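Side-chain contacts in DNA repair protein rhp9/CRB2 (Schizosaccharomyces pombe, PDB 2FHD), which probably recognises methylated histone H4 through its tandem Tudor domains in the response to DNA damage: residues R11-F16 against S120-A125; Y42-D47 against N57-F62; V83-S88 against A97-N102. One frame throughout, in Å; residues are numbered along the deposited sequence.

In the fold
Interaction 1 joins the two Tudor domains, interaction 2 lies within the first and interaction 3 within the second. Along the chain, interactions 2 and 3 follow one another, and both fall between the two segments of interaction 1. The centres of interactions 1 and 2 are about 8 Å apart, and strands 11-15 and 59-61 are neighbours in one sheet. Strands 80-86 and 122-123 likewise place interactions 3 and 1 on the sheet of the second domain, their centres about 14 Å apart; interaction 3 is about 17 Å from interaction 2. Its loop nevertheless reaches the first domain, where Val98 meets Arg11 and Ala100 meets Phe62, so the domains form one compact unit.

Interaction 1. Residues R11-F16 against S120-A125; sequences RVLAFF and STIYVA
Leu13 reaches from strand 11-15 of the first Tudor domain toward the second, where its two methyl groups meet two different neighbours. Its CD2 lies 4.5 Å from CG2 of Ile122, and its CD1 lies 4.3 Å from CG2 of Val124. With chi1 at -73° and chi2 at 161°, the torsions turn the leucine fork so that each methyl faces one partner. Leucine suits the position because its branch comes late, beyond a CB that already points at the other domain; the beta-branched Ile122 and Val124 offer methyls close to their own backbone.

This buried trio is the close part of the contact, and even here the methyls stand slightly beyond tight packing. Looser ground lies at the end: Ser120, partly exposed, comes no nearer than 5.6 Å to 11-16 with its side chain. Tyr123 turns its ring away, giving its OH to Gly76 O and meeting Phe22 edge-to-face.

The strands do not pair, their nearest CA atoms, those of Leu13 and Tyr123, being 8.0 Å apart. Across these two segments the domains therefore meet through apolar side chains alone, an association that rests on the burial of apolar surface, with nothing directional to fix the register.

Interaction 2. Residues Y42-D47 against N57-F62; sequences YKVQFD and NQIKRF. With PO4 (phosphate ion), chain E.
The core of the first Tudor domain, a small antiparallel barrel of the SH3-like class, is crossed here from strand 41-46 to strand 59-61. Ile59 carries the contact from its side. Its CG1 is anti to the backbone N (chi1 -170°) and the chain continues extended, which drives CD1 across the interior to strand 41-46. There CD1 of Ile59 touches CG2 of Val44 at 3.5 Å, a close contact, and CB of Tyr42 at 3.9 Å. The other branch of Ile59, CG2, comes obliquely to the tyrosine ring, 4.1 Å from CD2 of Tyr42.

The side chains approach in two ways: Ile59 and Tyr42 cross at about a right angle, while Ile59 and Val44 slide past each other in opposite directions. Isoleucine fits this place because one branch is long enough to span the gap and the other stays near its own strand. Val44, whose first torsion of 108° is off any staggered position, also packs on Val12 and Ala14 of strand 11-15. Tyr42 lends CB and part of its ring to the apolar layer while remaining partly exposed.

Residue alternation sends Lys43 away from this layer. Its NZ donates to O3 of a phosphate ion at 2.7 Å, with O1 at 2.9 Å; the ion probably comes from the crystallisation liquor. The same lysine packs on His2 of the third subunit.

Contact through the interior between strands that are not sheet neighbours is typical of the small SH3-like barrel of a Tudor domain.

Interaction 3. Residues V83-S88 against A97-N102; sequences VKTFRS and AVDALN
Arg87 and Asn102 supply the polar links between the end of strand 80-86 and the loop leading to strand 105-110. NE of Arg87 donates to the backbone O of Asn102 at 2.9 Å; the acceptor is met in the carbonyl plane, although it sits 18° out of the guanidinium plane, and the N-H...O angle is a bent 142°. A second, weak bond runs from NH2 of Arg87 to OD1 of the same Asn102 over 3.3 Å. The guanidinium and amide planes are 52° apart, so the two groups meet askew and not as a flat pair. Arginine suits the place because its several N-H groups point different ways: NH1 turns to the backbone oxygens of Glu91 and Thr89. The side chain leaves the backbone extended and bends at chi3, which lays the guanidinium against the loop.

What gives Asn102 its position is a type I beta turn from Asp99 to Asn102, closed by Asn102 N to Asp99 O at 3.0 Å. Within it lies an Asx turn: OD1 of Asp99 accepts from Leu101 N at 3.0 Å, the donor standing above the carboxylate plane. That oxygen also takes a bond from Asn103 N, so one short acidic side chain accepts from two amides of the loop. Asn102 has a positive phi, a conformation that asparagine tolerates comparatively well.

The remaining contacts are van der Waals touches of methyls against polar groups. CG1 of Val98 comes obliquely to the guanidinium, 4.2 Å from NH2 of Arg87. The methyl CG2 of Thr85 stands 4.5 Å from OD2 of Asp99. Asp99 also packs against Phe62 of the first Tudor domain.

Interaction 1. Residues R11-F16 against S120-A125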
loop_
_atom_site.group_PDB
_atom_site.type_symbol
_atom_site.label_atom_id
_atom_site.label_comp_id
_atom_site.label_asym_id
_atom_site.label_seq_id
_atom_site.Cartn_x
_atom_site.Cartn_y
_atom_site.Cartn_z
ATOM N N ARG A 11 14.438 -12.292 5.908
ATOM C CA ARG A 11 15.161 -11.090 6.320
ATOM C C ARG A 11 16.445 -10.848 5.518
ATOM O O ARG A 11 17.310 -11.737 5.396
ATOM C CB ARG A 11 15.442 -11.138 7.830
ATOM C CG ARG A 11 14.170 -11.212 8.703
ATOM C CD ARG A 11 13.368 -9.889 8.630
ATOM N NE ARG A 11 14.019 -8.840 9.378
ATOM C CZ ARG A 11 13.678 -7.565 9.288
ATOM N NH1 ARG A 11 12.749 -7.238 8.431
ATOM N NH2 ARG A 11 14.275 -6.618 10.029
ATOM N N VAL A 12 16.571 -9.614 5.031
ATOM C CA VAL A 12 17.687 -9.185 4.191
ATOM C C VAL A 12 18.248 -7.876 4.737
ATOM O O VAL A 12 17.627 -7.254 5.623
ATOM C CB VAL A 12 17.283 -9.044 2.633
ATOM C CG1 VAL A 12 16.957 -10.473 2.071
ATOM C CG2 VAL A 12 16.022 -8.093 2.393
ATOM N N LEU A 13 19.407 -7.503 4.211
ATOM C CA LEU A 13 19.942 -6.182 4.264
ATOM C C LEU A 13 19.792 -5.666 2.813
ATOM O O LEU A 13 20.300 -6.272 1.858
ATOM C CB LEU A 13 21.413 -6.228 4.720
ATOM C CG LEU A 13 21.618 -6.548 6.222
ATOM C CD1 LEU A 13 23.054 -7.050 6.543
ATOM C CD2 LEU A 13 21.287 -5.330 7.165
ATOM N N ALA A 14 19.047 -4.587 2.636
ATOM C CA ALA A 14 18.688 -4.170 1.334
ATOM C C ALA A 14 19.222 -2.741 1.216
ATOM O O ALA A 14 19.227 -1.980 2.194
ATOM C CB ALA A 14 17.159 -4.257 1.176
ATOM N N PHE A 15 19.677 -2.370 0.018
ATOM C CA PHE A 15 20.187 -1.017 -0.216
ATOM C C PHE A 15 19.044 -0.026 -0.232
ATOM O O PHE A 15 18.131 -0.180 -1.043
ATOM C CB PHE A 15 20.867 -0.967 -1.567
ATOM C CG PHE A 15 21.366 0.405 -1.969
ATOM C CD1 PHE A 15 22.472 0.974 -1.349
ATOM C CD2 PHE A 15 20.734 1.124 -3.006
ATOM C CE1 PHE A 15 22.967 2.257 -1.749
ATOM C CE2 PHE A 15 21.215 2.431 -3.403
ATOM C CZ PHE A 15 22.356 2.965 -2.812
ATOM N N PHE A 16 19.107 0.981 0.626
ATOM C CA PHE A 16 18.119 2.019 0.649
ATOM C C PHE A 16 18.518 3.118 -0.326
ATOM O O PHE A 16 19.550 3.785 -0.160
ATOM C CB PHE A 16 17.903 2.541 2.072
ATOM C CG PHE A 16 16.897 3.656 2.153
ATOM C CD1 PHE A 16 15.534 3.393 2.028
ATOM C CD2 PHE A 16 17.317 4.985 2.322
ATOM C CE1 PHE A 16 14.571 4.449 2.088
ATOM C CE2 PHE A 16 16.377 6.036 2.396
ATOM C CZ PHE A 16 14.987 5.751 2.270
ATOM N N SER A 120 18.193 -5.415 15.098
ATOM C CA SER A 120 17.346 -4.495 14.268
ATOM C C SER A 120 17.921 -3.082 14.092
ATOM O O SER A 120 17.490 -2.317 13.201
ATOM C CB SER A 120 15.956 -4.320 14.882
ATOM O OG SER A 120 16.004 -3.643 16.164
ATOM N N THR A 121 18.932 -2.773 14.897
ATOM C CA THR A 121 19.627 -1.459 14.986
ATOM C C THR A 121 20.827 -1.396 13.954
ATOM O O THR A 121 21.379 -0.354 13.635
ATOM C CB THR A 121 20.060 -1.436 16.501
ATOM O OG1 THR A 121 19.395 -0.443 17.299
ATOM C CG2 THR A 121 21.429 -1.680 16.749
ATOM N N ILE A 122 21.206 -2.533 13.403
ATOM C CA ILE A 122 22.259 -2.579 12.401
ATOM C C ILE A 122 21.970 -1.818 11.134
ATOM O O ILE A 122 20.854 -1.835 10.594
ATOM C CB ILE A 122 22.598 -4.066 12.059
ATOM C CG1 ILE A 122 23.116 -4.765 13.321
ATOM C CG2 ILE A 122 23.583 -4.242 10.855
ATOM C CD1 ILE A 122 24.445 -4.232 13.912
ATOM N N TYR A 123 23.005 -1.173 10.607
ATOM C CA TYR A 123 22.950 -0.677 9.232
ATOM C C TYR A 123 24.351 -0.714 8.707
ATOM O O TYR A 123 25.298 -0.829 9.493
ATOM C CB TYR A 123 22.321 0.701 9.124
ATOM C CG TYR A 123 23.099 1.849 9.782
ATOM C CD1 TYR A 123 23.836 2.746 9.019
ATOM C CD2 TYR A 123 23.083 2.027 11.182
ATOM C CE1 TYR A 123 24.546 3.819 9.615
ATOM C CE2 TYR A 123 23.788 3.088 11.790
ATOM C CZ TYR A 123 24.501 3.986 10.992
ATOM O OH TYR A 123 25.177 5.040 11.606
ATOM N N VAL A 124 24.497 -0.718 7.380
ATOM C CA VAL A 124 25.776 -1.076 6.779
ATOM C C VAL A 124 26.138 -0.177 5.619
ATOM O O VAL A 124 25.302 0.098 4.744
ATOM C CB VAL A 124 25.859 -2.587 6.366
ATOM C CG1 VAL A 124 27.341 -2.989 6.184
ATOM C CG2 VAL A 124 25.266 -3.468 7.433
ATOM N N ALA A 125 27.379 0.305 5.626
ATOM C CA ALA A 125 27.844 1.080 4.542
ATOM C C ALA A 125 28.005 0.180 3.321
ATOM O O ALA A 125 28.562 -0.922 3.413
ATOM C CB ALA A 125 29.133 1.738 4.888
#

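Interaction 2. Residues Y42-D47 against N57-F62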
loop_
_atom_site.group_PDB
_atom_site.type_symbol
_atom_site.label_atom_id
_atom_site.label_comp_id
_atom_site.label_asym_id
_atom_site.label_seq_id
_atom_site.Cartn_x
_atom_site.Cartn_y
_atom_site.Cartn_z
ATOM N N TYR A 42 13.719 -7.460 -6.811
ATOM C CA TYR A 42 13.171 -7.829 -5.472
ATOM C C TYR A 42 12.375 -6.765 -4.788
ATOM O O TYR A 42 12.831 -5.634 -4.634
ATOM C CB TYR A 42 14.272 -8.323 -4.511
ATOM C CG TYR A 42 14.932 -9.501 -5.099
ATOM C CD1 TYR A 42 14.290 -10.759 -5.091
ATOM C CD2 TYR A 42 16.133 -9.357 -5.787
ATOM C CE1 TYR A 42 14.882 -11.878 -5.723
ATOM C CE2 TYR A 42 16.747 -10.472 -6.432
ATOM C CZ TYR A 42 16.124 -11.718 -6.379
ATOM O OH TYR A 42 16.703 -12.795 -7.048
ATOM N N LYS A 43 11.146 -7.108 -4.427
ATOM C CA LYS A 43 10.445 -6.187 -3.638
ATOM C C LYS A 43 10.844 -6.503 -2.183
ATOM O O LYS A 43 10.785 -7.648 -1.729
ATOM C CB LYS A 43 8.907 -6.202 -3.851
ATOM C CG LYS A 43 8.232 -5.138 -2.947
ATOM C CD LYS A 43 7.030 -4.570 -3.580
ATOM C CE LYS A 43 5.805 -4.784 -2.680
ATOM N NZ LYS A 43 4.600 -4.044 -3.251
ATOM N N VAL A 44 11.179 -5.437 -1.475
ATOM C CA VAL A 44 11.697 -5.517 -0.134
ATOM C C VAL A 44 10.911 -4.484 0.695
ATOM O O VAL A 44 10.466 -3.468 0.185
ATOM C CB VAL A 44 13.215 -5.244 -0.314
ATOM C CG1 VAL A 44 13.678 -3.940 0.170
ATOM C CG2 VAL A 44 14.126 -6.502 -0.289
ATOM N N GLN A 45 10.700 -4.800 1.977
ATOM C CA GLN A 45 10.068 -3.881 2.957
ATOM C C GLN A 45 11.016 -3.494 4.144
ATOM O O GLN A 45 11.498 -4.319 4.855
ATOM C CB GLN A 45 8.799 -4.527 3.494
ATOM C CG GLN A 45 7.887 -3.549 4.146
ATOM C CD GLN A 45 6.554 -4.187 4.573
ATOM O OE1 GLN A 45 6.469 -5.363 4.960
ATOM N NE2 GLN A 45 5.520 -3.400 4.504
ATOM N N PHE A 46 11.254 -2.207 4.352
ATOM C CA PHE A 46 12.047 -1.748 5.481
ATOM C C PHE A 46 11.198 -1.807 6.768
ATOM O O PHE A 46 9.982 -2.079 6.723
ATOM C CB PHE A 46 12.589 -0.367 5.118
ATOM C CG PHE A 46 13.604 -0.440 4.023
ATOM C CD1 PHE A 46 14.895 -0.970 4.289
ATOM C CD2 PHE A 46 13.255 -0.123 2.692
ATOM C CE1 PHE A 46 15.851 -1.067 3.267
ATOM C CE2 PHE A 46 14.223 -0.230 1.627
ATOM C CZ PHE A 46 15.518 -0.689 1.927
ATOM N N ASP A 47 11.842 -1.610 7.888
ATOM C CA ASP A 47 11.227 -1.870 9.203
ATOM C C ASP A 47 10.225 -0.731 9.549
ATOM O O ASP A 47 9.355 -0.925 10.393
ATOM C CB ASP A 47 12.312 -2.110 10.305
ATOM C CG ASP A 47 13.043 -3.483 10.126
ATOM O OD1 ASP A 47 12.544 -4.334 9.326
ATOM O OD2 ASP A 47 14.111 -3.741 10.776
ATOM N N ASN A 57 22.192 -6.969 -7.032
ATOM C CA ASN A 57 23.348 -6.301 -6.476
ATOM C C ASN A 57 23.035 -5.390 -5.259
ATOM O O ASN A 57 23.921 -4.738 -4.744
ATOM C CB ASN A 57 23.919 -5.351 -7.542
ATOM C CG ASN A 57 24.737 -6.069 -8.599
ATOM O OD1 ASN A 57 25.248 -7.176 -8.397
ATOM N ND2 ASN A 57 24.825 -5.455 -9.759
ATOM N N GLN A 58 21.792 -5.320 -4.845
ATOM C CA GLN A 58 21.437 -4.380 -3.825
ATOM C C GLN A 58 20.812 -5.087 -2.622
ATOM O O GLN A 58 20.138 -4.431 -1.836
ATOM C CB GLN A 58 20.487 -3.350 -4.431
ATOM C CG GLN A 58 21.213 -2.322 -5.327
ATOM C CD GLN A 58 20.203 -1.453 -6.140
ATOM O OE1 GLN A 58 19.136 -1.907 -6.513
ATOM N NE2 GLN A 58 20.545 -0.214 -6.364
ATOM N N ILE A 59 21.138 -6.391 -2.421
ATOM C CA ILE A 59 20.449 -7.171 -1.440
ATOM C C ILE A 59 21.323 -8.332 -0.990
ATOM O O ILE A 59 21.987 -8.987 -1.811
ATOM C CB ILE A 59 19.052 -7.655 -1.987
ATOM C CG1 ILE A 59 18.170 -8.277 -0.939
ATOM C CG2 ILE A 59 19.148 -8.700 -3.120
ATOM C CD1 ILE A 59 16.729 -8.487 -1.456
ATOM N N LYS A 60 21.353 -8.538 0.328
ATOM C CA LYS A 60 22.103 -9.651 0.948
ATOM C C LYS A 60 21.179 -10.366 1.929
ATOM O O LYS A 60 20.302 -9.719 2.473
ATOM C CB LYS A 60 23.276 -9.077 1.741
ATOM C CG LYS A 60 24.313 -8.373 0.922
ATOM C CD LYS A 60 25.243 -9.420 0.175
ATOM C CE LYS A 60 26.096 -8.725 -0.798
ATOM N NZ LYS A 60 26.915 -9.743 -1.575
ATOM N N ARG A 61 21.397 -11.649 2.199
ATOM C CA ARG A 61 20.764 -12.298 3.345
ATOM C C ARG A 61 21.168 -11.532 4.638
ATOM O O ARG A 61 22.306 -11.157 4.780
ATOM C CB ARG A 61 21.299 -13.731 3.487
ATOM C CG ARG A 61 20.459 -14.898 2.971
ATOM C CD ARG A 61 20.379 -16.074 4.013
ATOM N NE ARG A 61 19.066 -16.748 3.834
ATOM C CZ ARG A 61 18.327 -17.356 4.777
ATOM N NH1 ARG A 61 18.734 -17.475 6.039
ATOM N NH2 ARG A 61 17.163 -17.876 4.454
ATOM N N PHE A 62 20.274 -11.373 5.602
ATOM C CA PHE A 62 20.628 -10.685 6.858
ATOM C C PHE A 62 21.276 -11.745 7.749
ATOM O O PHE A 62 20.609 -12.320 8.636
ATOM C CB PHE A 62 19.369 -10.143 7.534
ATOM C CG PHE A 62 19.632 -9.178 8.651
ATOM C CD1 PHE A 62 20.987 -8.910 9.114
ATOM C CD2 PHE A 62 18.562 -8.543 9.287
ATOM C CE1 PHE A 62 21.243 -8.027 10.180
ATOM C CE2 PHE A 62 18.815 -7.614 10.424
ATOM C CZ PHE A 62 20.159 -7.387 10.874
HETATM P P PO4 E . 1.958 -1.961 -3.078
HETATM O O1 PO4 E . 2.119 -2.929 -4.236
HETATM O O2 PO4 E . 0.675 -2.239 -2.319
HETATM O O3 PO4 E . 3.113 -2.081 -2.099
HETATM O O4 PO4 E . 1.915 -0.571 -3.675
#

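Interaction 3. Residues V83-S88 against A97-N102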
loop_
_atom_site.group_PDB
_atom_site.type_symbol
_atom_site.label_atom_id
_atom_site.label_comp_id
_atom_site.label_asym_id
_atom_site.label_seq_id
_atom_site.Cartn_x
_atom_site.Cartn_y
_atom_site.Cartn_z
ATOM N N VAL A 83 31.049 -9.335 16.702
ATOM C CA VAL A 83 31.639 -10.380 17.525
ATOM C C VAL A 83 30.781 -11.625 17.414
ATOM O O VAL A 83 31.288 -12.591 16.969
ATOM C CB VAL A 83 31.883 -9.920 19.036
ATOM C CG1 VAL A 83 32.439 -11.129 19.840
ATOM C CG2 VAL A 83 32.855 -8.759 19.083
ATOM N N LYS A 84 29.491 -11.584 17.731
ATOM C CA LYS A 84 28.617 -12.773 17.724
ATOM C C LYS A 84 27.169 -12.348 17.697
ATOM O O LYS A 84 26.813 -11.342 18.270
ATOM C CB LYS A 84 28.888 -13.649 18.975
ATOM C CG LYS A 84 28.005 -14.930 19.114
ATOM C CD LYS A 84 28.563 -16.042 20.047
ATOM C CE LYS A 84 29.444 -17.076 19.248
ATOM N NZ LYS A 84 28.547 -17.909 18.274
ATOM N N THR A 85 26.311 -13.072 17.009
ATOM C CA THR A 85 24.869 -12.814 17.073
ATOM C C THR A 85 24.267 -13.995 17.883
ATOM O O THR A 85 24.831 -15.131 17.879
ATOM C CB THR A 85 24.258 -12.874 15.658
ATOM O OG1 THR A 85 24.684 -14.118 15.116
ATOM C CG2 THR A 85 24.769 -11.729 14.709
ATOM N N PHE A 86 23.160 -13.732 18.581
ATOM C CA PHE A 86 22.502 -14.735 19.332
ATOM C C PHE A 86 21.032 -14.414 19.481
ATOM O O PHE A 86 20.625 -13.299 19.192
ATOM C CB PHE A 86 23.236 -14.952 20.692
ATOM C CG PHE A 86 23.159 -13.789 21.644
ATOM C CD1 PHE A 86 24.118 -12.798 21.626
ATOM C CD2 PHE A 86 22.136 -13.705 22.600
ATOM C CE1 PHE A 86 24.091 -11.750 22.543
ATOM C CE2 PHE A 86 22.102 -12.645 23.538
ATOM C CZ PHE A 86 23.092 -11.621 23.482
ATOM N N ARG A 87 20.234 -15.411 19.896
ATOM C CA ARG A 87 18.854 -15.199 20.287
ATOM C C ARG A 87 18.643 -15.110 21.845
ATOM O O ARG A 87 18.911 -16.052 22.603
ATOM C CB ARG A 87 17.957 -16.268 19.617
ATOM C CG ARG A 87 16.468 -15.942 19.705
ATOM C CD ARG A 87 15.588 -17.085 19.208
ATOM N NE ARG A 87 14.640 -16.416 18.328
ATOM C CZ ARG A 87 13.419 -15.987 18.658
ATOM N NH1 ARG A 87 12.879 -16.245 19.866
ATOM N NH2 ARG A 87 12.706 -15.365 17.721
ATOM N N SER A 88 18.156 -13.968 22.302
ATOM C CA SER A 88 18.082 -13.692 23.721
ATOM C C SER A 88 16.883 -14.348 24.376
ATOM O O SER A 88 16.738 -14.308 25.582
ATOM C CB SER A 88 17.978 -12.186 24.007
ATOM O OG SER A 88 16.669 -11.737 23.684
ATOM N N ALA A 97 12.502 -7.522 14.545
ATOM C CA ALA A 97 13.415 -7.725 15.690
ATOM C C ALA A 97 14.523 -8.724 15.346
ATOM O O ALA A 97 15.545 -8.685 15.991
ATOM C CB ALA A 97 12.635 -8.210 16.969
ATOM N N VAL A 98 14.343 -9.571 14.303
ATOM C CA VAL A 98 15.286 -10.679 13.994
ATOM C C VAL A 98 16.037 -10.542 12.656
ATOM O O VAL A 98 15.693 -9.722 11.831
ATOM C CB VAL A 98 14.549 -12.008 14.036
ATOM C CG1 VAL A 98 13.902 -12.143 15.351
ATOM C CG2 VAL A 98 13.434 -12.108 12.901
ATOM N N ASP A 99 17.068 -11.358 12.434
ATOM C CA ASP A 99 17.739 -11.475 11.160
ATOM C C ASP A 99 17.330 -12.820 10.541
ATOM O O ASP A 99 16.385 -13.482 11.033
ATOM C CB ASP A 99 19.251 -11.377 11.389
ATOM C CG ASP A 99 19.844 -12.601 12.170
ATOM O OD1 ASP A 99 19.094 -13.537 12.610
ATOM O OD2 ASP A 99 21.095 -12.644 12.290
ATOM N N ALA A 100 18.059 -13.264 9.513
ATOM C CA ALA A 100 17.669 -14.416 8.728
ATOM C C ALA A 100 17.840 -15.739 9.479
ATOM O O ALA A 100 17.392 -16.791 9.014
ATOM C CB ALA A 100 18.412 -14.466 7.398
ATOM N N LEU A 101 18.515 -15.720 10.610
ATOM C CA LEU A 101 18.635 -16.978 11.373
ATOM C C LEU A 101 17.804 -16.892 12.672
ATOM O O LEU A 101 17.909 -17.731 13.565
ATOM C CB LEU A 101 20.098 -17.206 11.738
ATOM C CG LEU A 101 21.135 -17.288 10.623
ATOM C CD1 LEU A 101 22.427 -17.167 11.352
ATOM C CD2 LEU A 101 20.960 -18.676 9.915
ATOM N N ASN A 102 16.973 -15.865 12.771
ATOM C CA ASN A 102 16.120 -15.710 13.939
ATOM C C ASN A 102 16.883 -15.244 15.196
ATOM O O ASN A 102 16.369 -15.382 16.292
ATOM C CB ASN A 102 15.380 -16.998 14.226
ATOM C CG ASN A 102 13.964 -16.758 14.655
ATOM O OD1 ASN A 102 13.436 -15.643 14.546
ATOM N ND2 ASN A 102 13.325 -17.802 15.122
#